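Local coordinates for uncharacterized protein (Magnetospirillum magneticum, PDB 3BHW) that is probably part of a type 1 BREX system that protects bacteria against double-stranded DNA phage by blocking phage DNA replication, at residues A[118-126]-A[150-158]. Numbering follows the deposited sequence.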
ATOM      1  N   PRO A 118      -9.717 -20.248   0.088  1.00 24.84           N
ATOM      2  CA  PRO A 118     -10.007 -18.963  -0.507  1.00 23.75           C
ATOM      3  C   PRO A 118      -9.064 -18.683  -1.684  1.00 22.72           C
ATOM      4  O   PRO A 118      -7.873 -19.049  -1.653  1.00 20.86           O
ATOM      5  CB  PRO A 118      -9.760 -17.982   0.632  1.00 24.10           C
ATOM      6  CG  PRO A 118      -9.824 -18.767   1.884  1.00 25.34           C
ATOM      7  CD  PRO A 118      -9.407 -20.150   1.528  1.00 25.64           C
ATOM      8  N   ASP A 119      -9.620 -18.065  -2.721  1.00 22.22           N
ATOM      9  CA  ASP A 119      -8.828 -17.542  -3.819  1.00 21.93           C
ATOM     10  C   ASP A 119      -9.252 -16.132  -4.201  1.00 21.78           C
ATOM     11  O   ASP A 119     -10.284 -15.598  -3.708  1.00 20.91           O
ATOM     12  CB  ASP A 119      -8.869 -18.500  -5.021  1.00 22.16           C
ATOM     13  CG  ASP A 119     -10.262 -18.730  -5.569  1.00 22.41           C
ATOM     14  OD1 ASP A 119     -11.171 -17.913  -5.379  1.00 25.94           O
ATOM     15  OD2 ASP A 119     -10.438 -19.758  -6.263  1.00 26.10           O
ATOM     16  N   LEU A 120      -8.458 -15.524  -5.084  1.00 20.49           N
ATOM     17  CA  LEU A 120      -8.765 -14.179  -5.543  1.00 19.95           C
ATOM     18  C   LEU A 120      -8.442 -14.070  -7.027  1.00 20.98           C
ATOM     19  O   LEU A 120      -7.509 -13.400  -7.413  1.00 20.79           O
ATOM     20  CB  LEU A 120      -7.960 -13.167  -4.713  1.00 20.19           C
ATOM     21  CG  LEU A 120      -8.392 -11.694  -4.778  1.00 19.13           C
ATOM     22  CD1 LEU A 120      -9.749 -11.519  -4.087  1.00 19.52           C
ATOM     23  CD2 LEU A 120      -7.353 -10.764  -4.150  1.00 19.58           C
ATOM     24  N   PRO A 121      -9.203 -14.772  -7.879  1.00 22.10           N
ATOM     25  CA  PRO A 121      -8.899 -14.691  -9.300  1.00 22.61           C
ATOM     26  C   PRO A 121      -9.161 -13.294  -9.845  1.00 22.76           C
ATOM     27  O   PRO A 121      -9.953 -12.550  -9.252  1.00 20.88           O
ATOM     28  CB  PRO A 121      -9.851 -15.734  -9.906  1.00 21.98           C
ATOM     29  CG  PRO A 121     -10.925 -15.851  -8.977  1.00 23.47           C
ATOM     30  CD  PRO A 121     -10.310 -15.699  -7.623  1.00 21.61           C
ATOM     31  N   ARG A 122      -8.480 -12.951 -10.943  1.00 23.15           N
ATOM     32  CA  ARG A 122      -8.579 -11.619 -11.559  1.00 24.83           C
ATOM     33  C   ARG A 122      -9.980 -11.128 -11.906  1.00 24.78           C
ATOM     34  O   ARG A 122     -10.244  -9.938 -11.799  1.00 25.56           O
ATOM     35  CB  ARG A 122      -7.633 -11.492 -12.748  1.00 25.61           C
ATOM     36  CG  ARG A 122      -6.184 -11.634 -12.347  1.00 26.52           C
ATOM     37  CD  ARG A 122      -5.476 -10.278 -12.188  1.00 31.40           C
ATOM     38  NE  ARG A 122      -4.021 -10.458 -12.040  1.00 33.54           N
ATOM     39  CZ  ARG A 122      -3.113  -9.577 -12.450  1.00 33.11           C
ATOM     40  NH1 ARG A 122      -3.502  -8.454 -13.041  1.00 31.21           N
ATOM     41  NH2 ARG A 122      -1.816  -9.818 -12.282  1.00 33.62           N
ATOM     42  N   LYS A 123     -10.902 -12.020 -12.285  1.00 25.24           N
ATOM     43  CA  LYS A 123     -12.298 -11.592 -12.524  1.00 25.52           C
ATOM     44  C   LYS A 123     -12.888 -10.837 -11.315  1.00 25.87           C
ATOM     45  O   LYS A 123     -13.772 -10.000 -11.485  1.00 27.19           O
ATOM     46  CB  LYS A 123     -13.227 -12.761 -12.864  1.00 26.99           C
ATOM     47  CG  LYS A 123     -13.131 -13.942 -11.888  1.00 28.92           C
ATOM     48  CD  LYS A 123     -14.480 -14.447 -11.397  1.00 31.73           C
ATOM     49  CE  LYS A 123     -14.923 -15.685 -12.177  1.00 33.50           C
ATOM     50  NZ  LYS A 123     -15.805 -15.357 -13.324  1.00 36.46           N
ATOM     51  N   MET A 124     -12.395 -11.149 -10.114  1.00 24.95           N
ATOM     52  CA  MET A 124     -12.861 -10.511  -8.862  1.00 24.35           C
ATOM     53  C   MET A 124     -12.410  -9.064  -8.786  1.00 22.64           C
ATOM     54  O   MET A 124     -13.129  -8.215  -8.271  1.00 20.99           O
ATOM     55  CB  MET A 124     -12.370 -11.304  -7.642  1.00 23.90           C
ATOM     56  CG  MET A 124     -12.786 -12.744  -7.733  1.00 27.06           C
ATOM     57  SD  MET A 124     -13.271 -13.312  -6.123  1.00 25.43           S
ATOM     58  CE  MET A 124     -14.957 -12.664  -6.000  1.00 21.35           C
ATOM     59  N   TRP A 125     -11.202  -8.802  -9.282  1.00 21.22           N
ATOM     60  CA  TRP A 125     -10.728  -7.432  -9.390  1.00 20.93           C
ATOM     61  C   TRP A 125     -11.528  -6.676 -10.441  1.00 21.81           C
ATOM     62  O   TRP A 125     -11.965  -5.589 -10.183  1.00 21.61           O
ATOM     63  CB  TRP A 125      -9.241  -7.368  -9.700  1.00 20.89           C
ATOM     64  CG  TRP A 125      -8.791  -6.003 -10.014  1.00 21.04           C
ATOM     65  CD1 TRP A 125      -8.588  -5.500 -11.257  1.00 21.28           C
ATOM     66  CD2 TRP A 125      -8.535  -4.921  -9.097  1.00 18.22           C
ATOM     67  NE1 TRP A 125      -8.204  -4.180 -11.185  1.00 23.21           N
ATOM     68  CE2 TRP A 125      -8.146  -3.805  -9.870  1.00 22.24           C
ATOM     69  CE3 TRP A 125      -8.561  -4.791  -7.706  1.00 21.23           C
ATOM     70  CZ2 TRP A 125      -7.820  -2.589  -9.307  1.00 19.99           C
ATOM     71  CZ3 TRP A 125      -8.206  -3.549  -7.148  1.00 21.16           C
ATOM     72  CH2 TRP A 125      -7.845  -2.475  -7.957  1.00 21.59           C
ATOM     73  N   ASP A 126     -11.716  -7.309 -11.600  1.00 22.78           N
ATOM     74  CA  ASP A 126     -12.496  -6.769 -12.692  1.00 23.21           C
ATOM     75  C   ASP A 126     -13.883  -6.330 -12.244  1.00 23.20           C
ATOM     76  O   ASP A 126     -14.307  -5.216 -12.531  1.00 23.61           O
ATOM     77  CB  ASP A 126     -12.642  -7.857 -13.755  1.00 23.37           C
ATOM     78  CG  ASP A 126     -11.559  -7.798 -14.802  1.00 28.42           C
ATOM     79  OD1 ASP A 126     -10.460  -7.262 -14.535  1.00 30.68           O
ATOM     80  OD2 ASP A 126     -11.816  -8.309 -15.915  1.00 33.23           O
ATOM     81  N   LEU A 150      -2.460  -1.223 -13.347  1.00 27.25           N
ATOM     82  CA  LEU A 150      -3.201  -1.097 -12.082  1.00 26.46           C
ATOM     83  C   LEU A 150      -3.494  -2.433 -11.382  1.00 25.88           C
ATOM     84  O   LEU A 150      -3.208  -2.594 -10.193  1.00 25.12           O
ATOM     85  CB  LEU A 150      -4.516  -0.340 -12.328  1.00 27.37           C
ATOM     86  CG  LEU A 150      -5.332   0.048 -11.104  1.00 27.51           C
ATOM     87  CD1 LEU A 150      -4.485   0.821 -10.098  1.00 29.25           C
ATOM     88  CD2 LEU A 150      -6.555   0.852 -11.517  1.00 27.24           C
ATOM     89  N   ALA A 151      -4.072  -3.370 -12.123  1.00 24.52           N
ATOM     90  CA  ALA A 151      -4.411  -4.702 -11.602  1.00 23.98           C
ATOM     91  C   ALA A 151      -3.163  -5.445 -11.190  1.00 23.12           C
ATOM     92  O   ALA A 151      -3.135  -6.072 -10.129  1.00 23.68           O
ATOM     93  CB  ALA A 151      -5.147  -5.506 -12.670  1.00 23.67           C
ATOM     94  N   ASP A 152      -2.141  -5.373 -12.044  1.00 23.38           N
ATOM     95  CA  ASP A 152      -0.846  -5.994 -11.802  1.00 23.61           C
ATOM     96  C   ASP A 152      -0.240  -5.475 -10.499  1.00 22.95           C
ATOM     97  O   ASP A 152       0.292  -6.259  -9.701  1.00 22.96           O
ATOM     98  CB  ASP A 152       0.125  -5.744 -12.957  1.00 23.79           C
ATOM     99  CG  ASP A 152      -0.106  -6.687 -14.154  1.00 26.56           C
ATOM    100  OD1 ASP A 152      -1.045  -7.511 -14.102  1.00 27.38           O
ATOM    101  OD2 ASP A 152       0.671  -6.595 -15.141  1.00 29.07           O
ATOM    102  N   CYS A 153      -0.364  -4.167 -10.282  1.00 22.64           N
ATOM    103  CA  CYS A 153       0.217  -3.551  -9.096  1.00 21.56           C
ATOM    104  C   CYS A 153      -0.521  -3.979  -7.852  1.00 19.93           C
ATOM    105  O   CYS A 153       0.081  -4.286  -6.867  1.00 18.38           O
ATOM    106  CB  CYS A 153       0.234  -2.040  -9.214  1.00 21.78           C
ATOM    107  SG  CYS A 153       0.960  -1.261  -7.780  1.00 25.76           S
ATOM    108  N   VAL A 154      -1.842  -3.959  -7.867  1.00 18.82           N
ATOM    109  CA  VAL A 154      -2.594  -4.438  -6.710  1.00 18.43           C
ATOM    110  C   VAL A 154      -2.235  -5.885  -6.362  1.00 18.11           C
ATOM    111  O   VAL A 154      -2.024  -6.231  -5.178  1.00 17.54           O
ATOM    112  CB  VAL A 154      -4.084  -4.227  -6.921  1.00 19.67           C
ATOM    113  CG1 VAL A 154      -4.869  -4.953  -5.858  1.00 20.56           C
ATOM    114  CG2 VAL A 154      -4.376  -2.744  -6.825  1.00 19.85           C
ATOM    115  N   TYR A 155      -2.181  -6.766  -7.356  1.00 16.72           N
ATOM    116  CA  TYR A 155      -1.844  -8.153  -7.026  1.00 16.49           C
ATOM    117  C   TYR A 155      -0.408  -8.313  -6.576  1.00 16.50           C
ATOM    118  O   TYR A 155      -0.105  -9.171  -5.719  1.00 17.91           O
ATOM    119  CB  TYR A 155      -2.147  -9.064  -8.209  1.00 16.22           C
ATOM    120  CG  TYR A 155      -3.624  -9.442  -8.297  1.00 17.53           C
ATOM    121  CD1 TYR A 155      -4.593  -8.602  -8.889  1.00 22.44           C
ATOM    122  CD2 TYR A 155      -4.051 -10.667  -7.773  1.00 20.46           C
ATOM    123  CE1 TYR A 155      -5.955  -9.005  -8.950  1.00 20.43           C
ATOM    124  CE2 TYR A 155      -5.385 -11.054  -7.814  1.00 18.17           C
ATOM    125  CZ  TYR A 155      -6.332 -10.226  -8.402  1.00 18.50           C
ATOM    126  OH  TYR A 155      -7.639 -10.688  -8.402  1.00 19.85           O
ATOM    127  N   ARG A 156       0.507  -7.494  -7.108  1.00 17.11           N
ATOM    128  CA  ARG A 156       1.901  -7.535  -6.667  1.00 17.86           C
ATOM    129  C   ARG A 156       1.997  -7.137  -5.164  1.00 16.73           C
ATOM    130  O   ARG A 156       2.714  -7.781  -4.358  1.00 18.08           O
ATOM    131  CB  ARG A 156       2.762  -6.581  -7.510  1.00 18.28           C
ATOM    132  CG  ARG A 156       4.211  -6.707  -7.313  1.00 21.88           C
ATOM    133  CD  ARG A 156       5.000  -6.206  -8.539  1.00 25.17           C
ATOM    134  NE  ARG A 156       4.899  -4.764  -8.713  1.00 25.44           N
ATOM    135  CZ  ARG A 156       4.154  -4.149  -9.633  1.00 29.85           C
ATOM    136  NH1 ARG A 156       4.142  -2.831  -9.665  1.00 30.88           N
ATOM    137  NH2 ARG A 156       3.408  -4.831 -10.500  1.00 30.25           N
ATOM    138  N   ILE A 157       1.258  -6.101  -4.762  1.00 17.46           N
ATOM    139  CA  ILE A 157       1.196  -5.695  -3.359  1.00 17.07           C
ATOM    140  C   ILE A 157       0.760  -6.863  -2.488  1.00 18.08           C
ATOM    141  O   ILE A 157       1.329  -7.101  -1.429  1.00 17.94           O
ATOM    142  CB  ILE A 157       0.213  -4.516  -3.180  1.00 18.13           C
ATOM    143  CG1 ILE A 157       0.890  -3.237  -3.625  1.00 18.14           C
ATOM    144  CG2 ILE A 157      -0.058  -4.290  -1.713  1.00 17.13           C
ATOM    145  CD1 ILE A 157      -0.052  -2.080  -3.810  1.00 17.62           C
ATOM    146  N   LEU A 158      -0.242  -7.584  -2.958  1.00 17.38           N
ATOM    147  CA  LEU A 158      -0.793  -8.684  -2.193  1.00 18.17           C
ATOM    148  C   LEU A 158       0.184  -9.841  -2.134  1.00 18.70           C
ATOM    149  O   LEU A 158       0.241 -10.539  -1.122  1.00 17.42           O
ATOM    150  CB  LEU A 158      -2.140  -9.093  -2.772  1.00 18.48           C
ATOM    151  CG  LEU A 158      -3.271  -8.050  -2.655  1.00 20.36           C
ATOM    152  CD1 LEU A 158      -4.505  -8.699  -3.177  1.00 20.36           C
ATOM    153  CD2 LEU A 158      -3.517  -7.508  -1.227  1.00 21.70           C
TER
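On one face of the Y155 ring lies R122: R122 CD sits 3.5 Å from Y155 CE1, and the guanidinium rests flat but off-centre on the ring, planes 7° apart, in a cation-pi stack. At the ring's edge come W125 CB and the carbonyl oxygen of L120. The W125 indole receives A151 CA and V154 CB over one face, while L150 CG meets W125 CZ2 obliquely at 4.0 Å. W125 thus forms a knob in a hole of L150, A151, V154 and Y155 on helix 145-161; V154 CG2 comes to 3.7 Å from W125 CH2, and F104 meets the indole edge-to-face. With CG anti to its carbonyl carbon (chi1 -81°), Y155 reaches out to the turn before helix 122-135, where Y155 OH donates to L120 O (2.9 Å) from above the carbonyl plane. The L120 side chain packs CD2 against L158 CD1 at 3.6 Å, crossing at about a right angle. R122 bends at chi2 (-99°) and runs past Y155 to D152 OD1, which accepts hydrogen bonds from R122 NH1 (2.8 Å) and R122 NH2 (3.0 Å) near the guanidinium plane; the carboxylate plane stands almost perpendicular to it. R122 NE is hydrogen-bonded to Y170 OH, fixing the guanidinium's rotation. Helix 145-161 thus meets helix 122-135 and the preceding loop through apolar packing round W125, a tyrosine-to-carbonyl bond and a marginal salt bridge, whose D152 carboxylate would tend to stabilise the R122 cation on Y155.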